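Local atomic coordinates of eukaryotic peptide chain release factor GTP-binding subunit (Schizosaccharomyces pombe, PDB entry 1R5B), a protein that serves as the GTP-binding subunit of a eukaryotic translation release factor and belongs to the elongation factor Tu family of P-loop proteins. Residues 287-293 / 333-339; 379-383 / 395-400. One frame throughout, in Å; residues are numbered along the deposited sequence.

How the contacts relate
From the N terminus the chain first builds the P-loop GTP-binding domain, with its mixed sheet, and neither contact lies there. Contact 1 comes next: segments 287-293 and 333-339 pair in the middle beta domain, with 39 residues between them that hold the strands 297-299, 302-307, 311-319 and 325-330. Contact 2 follows in the C-terminal beta domain, where 379-383 meets 395-400 across 11 residues that include the short strand 385-387. The two loops are in series and neither nest nor cross. The centres of the two contacts are about 34 Å apart and their nearest atoms about 22 Å. Each contact joins parts of its own beta domain.

Contact 1: residues 287-293 / 333-339; sequences TILEGKI and DQVRLRV
Two extended strands, 287-292 and 334-339, run antiparallel, their axes 4.5 Å apart at closest approach and their directions at 157°. Asp333 opens the ladder just before its strand: Asp333 O accepts a hydrogen bond from Ile293 N (2.9 Å), and its OD2 accepts one from Ile330 N. Gln334 faces Lys292 in a non-hydrogen-bonded pair (CA-CA 4.3 Å), and a water bridges Gln334 NE2 (2.9 Å) to Glu290 OE2 (3.2 Å). Val335 forms a hydrogen-bonded pair with Gly291, Val335 N to Gly291 O at 2.9 Å and Gly291 N to Val335 O at 3.1 Å; Val335 CG2 lies 4.0 Å from Ile293 CG1. Arg336 is opposite Glu290, CA-CA 4.3 Å, yet Arg336 NH2 is 4.4 Å from Glu290 OE1, too far for a salt bridge; Arg336 pairs instead with Asp323. Leu337 makes the next hydrogen-bonded pair: Leu289 N to Leu337 O 2.9 Å, Leu337 N to Leu289 O 3.0 Å. Arg338 sits beside Ile288, whose m,m rotamer brings CD1 to 3.6 Å from Arg338 CB and over one guanidinium face; Arg338 NH1 bonds to Tyr319 OH. Finally, Val339 N reaches Thr287 O at 3.0 Å, and Val339 CG2 packs 4.0 Å from Leu289 CD1.

Such a ladder, its side chains alternating between a largely polar face (with Ile288) and a mostly apolar one, fits the beta-barrel second domain of translation factors of this family. Strand 275-283 flanks 287-292 and strand 311-319 flanks 334-340, while Val335 and Leu337 pack against Ile318 on the mostly apolar face.

Contact 2: residues 379-383 / 395-400; sequences TTGYS and VSFAKL
Phe397, Thr380 and Tyr382 bury the most surface where 379-383 passes 395-400 in the opposite direction, with no hydrogen bond between the two segments. Thr380 has a left-handed backbone (phi/psi 57/27°), turning the chain ahead of Gly381 (164/58°). Thr380 CA lies 4.7 Å from Phe397 CA and makes a CA-H...O contact of 3.2 Å with Phe397 O, while Thr380 CG2 is 3.2 Å from Ala398 O. Thr380 OG1 and Thr379 OG1 share a hydrogen bond of 2.7 Å. Phe397, chi1 m, sets its CD2 3.9 Å from Tyr382 CB, and its CE2 lies at the edge of the tyrosine ring. Tyr382 contributes its backbone too: Tyr382 O receives a CA-H...O contact from Ser396 CA at 3.2 Å. Strand 396-397 pairs on its other side with strand 426-430, so the loop lies along the edge of that antiparallel sheet, an arrangement consistent with the eEF1A-like C-terminal beta-barrel domain.

Contact 1: residues 287-293 / 333-339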
loop_
_atom_site.group_PDB
_atom_site.type_symbol
_atom_site.label_atom_id
_atom_site.label_comp_id
_atom_site.label_asym_id
_atom_site.label_seq_id
_atom_site.Cartn_x
_atom_site.Cartn_y
_atom_site.Cartn_z
ATOM N N THR A 287 21.325 20.877 1.089
ATOM C CA THR A 287 19.867 20.960 1.147
ATOM C C THR A 287 19.257 19.602 1.503
ATOM O O THR A 287 19.759 18.566 1.084
ATOM C CB THR A 287 19.313 21.487 -0.196
ATOM O OG1 THR A 287 19.701 22.855 -0.371
ATOM C CG2 THR A 287 17.788 21.543 -0.199
ATOM N N ILE A 288 18.178 19.624 2.282
ATOM C CA ILE A 288 17.510 18.412 2.734
ATOM C C ILE A 288 16.043 18.447 2.317
ATOM O O ILE A 288 15.367 19.453 2.525
ATOM C CB ILE A 288 17.602 18.265 4.274
ATOM C CG1 ILE A 288 19.058 18.249 4.749
ATOM C CG2 ILE A 288 16.877 16.995 4.733
ATOM C CD1 ILE A 288 19.906 17.135 4.158
ATOM N N LEU A 289 15.556 17.348 1.744
ATOM C CA LEU A 289 14.161 17.234 1.345
ATOM C C LEU A 289 13.547 16.033 2.057
ATOM O O LEU A 289 13.962 14.897 1.831
ATOM C CB LEU A 289 14.051 17.079 -0.170
ATOM C CG LEU A 289 14.677 18.200 -0.993
ATOM C CD1 LEU A 289 14.557 17.899 -2.467
ATOM C CD2 LEU A 289 14.028 19.541 -0.671
ATOM N N GLU A 290 12.573 16.300 2.926
ATOM C CA GLU A 290 11.907 15.266 3.708
ATOM C C GLU A 290 10.558 14.942 3.100
ATOM O O GLU A 290 9.898 15.816 2.557
ATOM C CB GLU A 290 11.770 15.687 5.185
ATOM C CG GLU A 290 10.346 15.909 5.708
ATOM C CD GLU A 290 9.789 14.720 6.494
ATOM O OE1 GLU A 290 9.739 14.823 7.756
ATOM O OE2 GLU A 290 9.395 13.694 5.870
ATOM N N GLY A 291 10.163 13.674 3.193
ATOM C CA GLY A 291 8.877 13.225 2.696
ATOM C C GLY A 291 8.679 11.729 2.825
ATOM O O GLY A 291 9.575 11.008 3.265
ATOM N N LYS A 292 7.490 11.272 2.446
ATOM C CA LYS A 292 7.139 9.849 2.475
ATOM C C LYS A 292 7.137 9.353 1.041
ATOM O O LYS A 292 6.461 9.918 0.200
ATOM C CB LYS A 292 5.748 9.651 3.101
ATOM C CG LYS A 292 5.317 8.182 3.401
ATOM C CD LYS A 292 3.768 8.037 3.410
ATOM C CE LYS A 292 3.296 6.697 3.989
ATOM N NZ LYS A 292 1.840 6.319 3.719
ATOM N N ILE A 293 7.883 8.295 0.766
ATOM C CA ILE A 293 7.922 7.720 -0.573
ATOM C C ILE A 293 6.567 7.070 -0.874
ATOM O O ILE A 293 6.121 6.212 -0.136
ATOM C CB ILE A 293 9.054 6.711 -0.695
ATOM C CG1 ILE A 293 10.378 7.381 -0.341
ATOM C CG2 ILE A 293 9.102 6.168 -2.111
ATOM C CD1 ILE A 293 11.563 6.426 -0.271
ATOM N N ASP A 333 8.243 4.439 3.279
ATOM C CA ASP A 333 9.254 4.949 4.188
ATOM C C ASP A 333 9.175 6.465 4.251
ATOM O O ASP A 333 8.928 7.124 3.237
ATOM C CB ASP A 333 10.654 4.558 3.722
ATOM C CG ASP A 333 10.909 3.072 3.820
ATOM O OD1 ASP A 333 10.090 2.337 4.410
ATOM O OD2 ASP A 333 11.927 2.554 3.336
ATOM N N GLN A 334 9.382 6.999 5.453
ATOM C CA GLN A 334 9.584 8.423 5.661
ATOM C C GLN A 334 11.077 8.663 5.682
ATOM O O GLN A 334 11.785 8.140 6.530
ATOM C CB GLN A 334 8.941 8.899 6.971
ATOM C CG GLN A 334 8.010 10.132 6.792
ATOM C CD GLN A 334 6.525 9.772 6.836
ATOM O OE1 GLN A 334 6.151 8.717 7.351
ATOM N NE2 GLN A 334 5.681 10.657 6.323
ATOM N N VAL A 335 11.552 9.457 4.731
ATOM C CA VAL A 335 12.977 9.677 4.552
ATOM C C VAL A 335 13.346 11.147 4.566
ATOM O O VAL A 335 12.499 12.017 4.402
ATOM C CB VAL A 335 13.472 9.056 3.231
ATOM C CG1 VAL A 335 13.345 7.535 3.293
ATOM C CG2 VAL A 335 12.711 9.628 2.025
ATOM N N ARG A 336 14.635 11.391 4.774
ATOM C CA ARG A 336 15.236 12.717 4.695
ATOM C C ARG A 336 16.435 12.602 3.758
ATOM O O ARG A 336 17.371 11.842 4.025
ATOM C CB ARG A 336 15.673 13.191 6.075
ATOM C CG ARG A 336 14.507 13.449 7.011
ATOM C CD ARG A 336 14.644 12.789 8.377
ATOM N NE ARG A 336 13.408 12.884 9.161
ATOM C CZ ARG A 336 13.337 13.240 10.449
ATOM N NH1 ARG A 336 14.430 13.539 11.143
ATOM N NH2 ARG A 336 12.155 13.291 11.057
ATOM N N LEU A 337 16.380 13.345 2.658
ATOM C CA LEU A 337 17.316 13.192 1.568
ATOM C C LEU A 337 18.177 14.431 1.413
ATOM O O LEU A 337 17.658 15.508 1.130
ATOM C CB LEU A 337 16.540 12.987 0.276
ATOM C CG LEU A 337 15.451 11.907 0.257
ATOM C CD1 LEU A 337 14.887 11.816 -1.136
ATOM C CD2 LEU A 337 15.990 10.549 0.700
ATOM N N ARG A 338 19.484 14.304 1.602
ATOM C CA ARG A 338 20.372 15.369 1.161
ATOM C C ARG A 338 20.456 15.319 -0.358
ATOM O O ARG A 338 20.565 14.244 -0.941
ATOM C CB ARG A 338 21.770 15.262 1.770
ATOM C CG ARG A 338 22.669 16.431 1.360
ATOM C CD ARG A 338 23.984 16.536 2.107
ATOM N NE ARG A 338 23.784 16.797 3.531
ATOM C CZ ARG A 338 23.752 15.873 4.485
ATOM N NH1 ARG A 338 23.895 14.587 4.201
ATOM N NH2 ARG A 338 23.572 16.242 5.745
ATOM N N VAL A 339 20.401 16.487 -0.987
ATOM C CA VAL A 339 20.446 16.588 -2.443
ATOM C C VAL A 339 21.481 17.603 -2.903
ATOM O O VAL A 339 21.852 18.499 -2.165
ATOM C CB VAL A 339 19.062 16.941 -3.049
ATOM C CG1 VAL A 339 18.049 15.873 -2.695
ATOM C CG2 VAL A 339 18.573 18.310 -2.588
HETATM O O HOH W 1 6.256 13.385 5.644
HETATM O O HOH W 2 9.341 12.670 9.168
#

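Contact 2: residues 379-383 / 395-400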
loop_
_atom_site.group_PDB
_atom_site.type_symbol
_atom_site.label_atom_id
_atom_site.label_comp_id
_atom_site.label_asym_id
_atom_site.label_seq_id
_atom_site.Cartn_x
_atom_site.Cartn_y
_atom_site.Cartn_z
ATOM N N THR A 379 -21.138 27.832 -9.794
ATOM C CA THR A 379 -20.520 26.832 -10.670
ATOM C C THR A 379 -19.465 27.451 -11.571
ATOM O O THR A 379 -19.397 28.674 -11.735
ATOM C CB THR A 379 -21.580 26.150 -11.596
ATOM O OG1 THR A 379 -20.923 25.335 -12.577
ATOM C CG2 THR A 379 -22.349 27.178 -12.469
ATOM N N THR A 380 -18.654 26.582 -12.163
ATOM C CA THR A 380 -17.791 26.948 -13.280
ATOM C C THR A 380 -16.839 28.102 -12.925
ATOM O O THR A 380 -16.384 28.836 -13.801
ATOM C CB THR A 380 -18.667 27.258 -14.523
ATOM O OG1 THR A 380 -19.557 26.158 -14.760
ATOM C CG2 THR A 380 -17.841 27.335 -15.812
ATOM N N GLY A 381 -16.516 28.230 -11.639
ATOM C CA GLY A 381 -15.589 29.249 -11.181
ATOM C C GLY A 381 -15.654 29.483 -9.685
ATOM O O GLY A 381 -15.919 30.594 -9.222
ATOM N N TYR A 382 -15.410 28.423 -8.915
ATOM C CA TYR A 382 -15.331 28.568 -7.473
ATOM C C TYR A 382 -13.866 28.466 -7.097
ATOM O O TYR A 382 -13.232 27.498 -7.452
ATOM C CB TYR A 382 -16.157 27.481 -6.785
ATOM C CG TYR A 382 -16.153 27.586 -5.282
ATOM C CD1 TYR A 382 -15.831 26.490 -4.488
ATOM C CD2 TYR A 382 -16.465 28.790 -4.653
ATOM C CE1 TYR A 382 -15.823 26.589 -3.109
ATOM C CE2 TYR A 382 -16.458 28.898 -3.277
ATOM C CZ TYR A 382 -16.137 27.797 -2.510
ATOM O OH TYR A 382 -16.140 27.912 -1.145
ATOM N N SER A 383 -13.327 29.468 -6.403
ATOM C CA SER A 383 -11.904 29.486 -6.051
ATOM C C SER A 383 -11.646 29.180 -4.579
ATOM O O SER A 383 -12.145 29.865 -3.691
ATOM C CB SER A 383 -11.266 30.832 -6.388
ATOM O OG SER A 383 -9.889 30.823 -6.035
ATOM N N VAL A 395 -7.476 26.321 -7.179
ATOM C CA VAL A 395 -8.309 25.524 -8.068
ATOM C C VAL A 395 -9.705 26.101 -8.286
ATOM O O VAL A 395 -10.247 26.779 -7.418
ATOM C CB VAL A 395 -8.443 24.082 -7.531
ATOM C CG1 VAL A 395 -9.297 24.051 -6.263
ATOM C CG2 VAL A 395 -9.015 23.156 -8.595
ATOM N N SER A 396 -10.269 25.796 -9.452
ATOM C CA SER A 396 -11.594 26.251 -9.860
ATOM C C SER A 396 -12.269 25.217 -10.760
ATOM O O SER A 396 -11.597 24.402 -11.397
ATOM C CB SER A 396 -11.488 27.585 -10.606
ATOM O OG SER A 396 -10.701 27.433 -11.776
ATOM N N PHE A 397 -13.602 25.266 -10.829
ATOM C CA PHE A 397 -14.343 24.274 -11.604
ATOM C C PHE A 397 -14.551 24.820 -13.004
ATOM O O PHE A 397 -14.746 26.009 -13.169
ATOM C CB PHE A 397 -15.673 23.935 -10.921
ATOM C CG PHE A 397 -15.508 23.299 -9.560
ATOM C CD1 PHE A 397 -15.620 21.921 -9.401
ATOM C CD2 PHE A 397 -15.230 24.082 -8.437
ATOM C CE1 PHE A 397 -15.457 21.338 -8.147
ATOM C CE2 PHE A 397 -15.064 23.502 -7.179
ATOM C CZ PHE A 397 -15.180 22.134 -7.033
ATOM N N ALA A 398 -14.486 23.946 -14.004
ATOM C CA ALA A 398 -14.537 24.343 -15.408
ATOM C C ALA A 398 -15.783 23.793 -16.098
ATOM O O ALA A 398 -16.539 24.543 -16.704
ATOM C CB ALA A 398 -13.283 23.872 -16.131
ATOM N N LYS A 399 -15.979 22.480 -16.009
ATOM C CA LYS A 399 -17.130 21.815 -16.615
ATOM C C LYS A 399 -17.894 20.999 -15.567
ATOM O O LYS A 399 -17.882 19.765 -15.623
ATOM C CB LYS A 399 -16.679 20.905 -17.769
ATOM C CG LYS A 399 -15.973 21.631 -18.911
ATOM C CD LYS A 399 -15.794 20.723 -20.127
ATOM C CE LYS A 399 -15.201 21.470 -21.321
ATOM N NZ LYS A 399 -13.796 21.056 -21.590
ATOM N N LEU A 400 -18.548 21.694 -14.625
ATOM C CA LEU A 400 -19.401 21.059 -13.595
ATOM C C LEU A 400 -20.363 20.102 -14.284
ATOM O O LEU A 400 -21.178 20.519 -15.097
ATOM C CB LEU A 400 -20.177 22.101 -12.760
ATOM C CG LEU A 400 -20.172 21.951 -11.228
ATOM C CD1 LEU A 400 -18.798 22.245 -10.663
ATOM C CD2 LEU A 400 -21.192 22.851 -10.544
#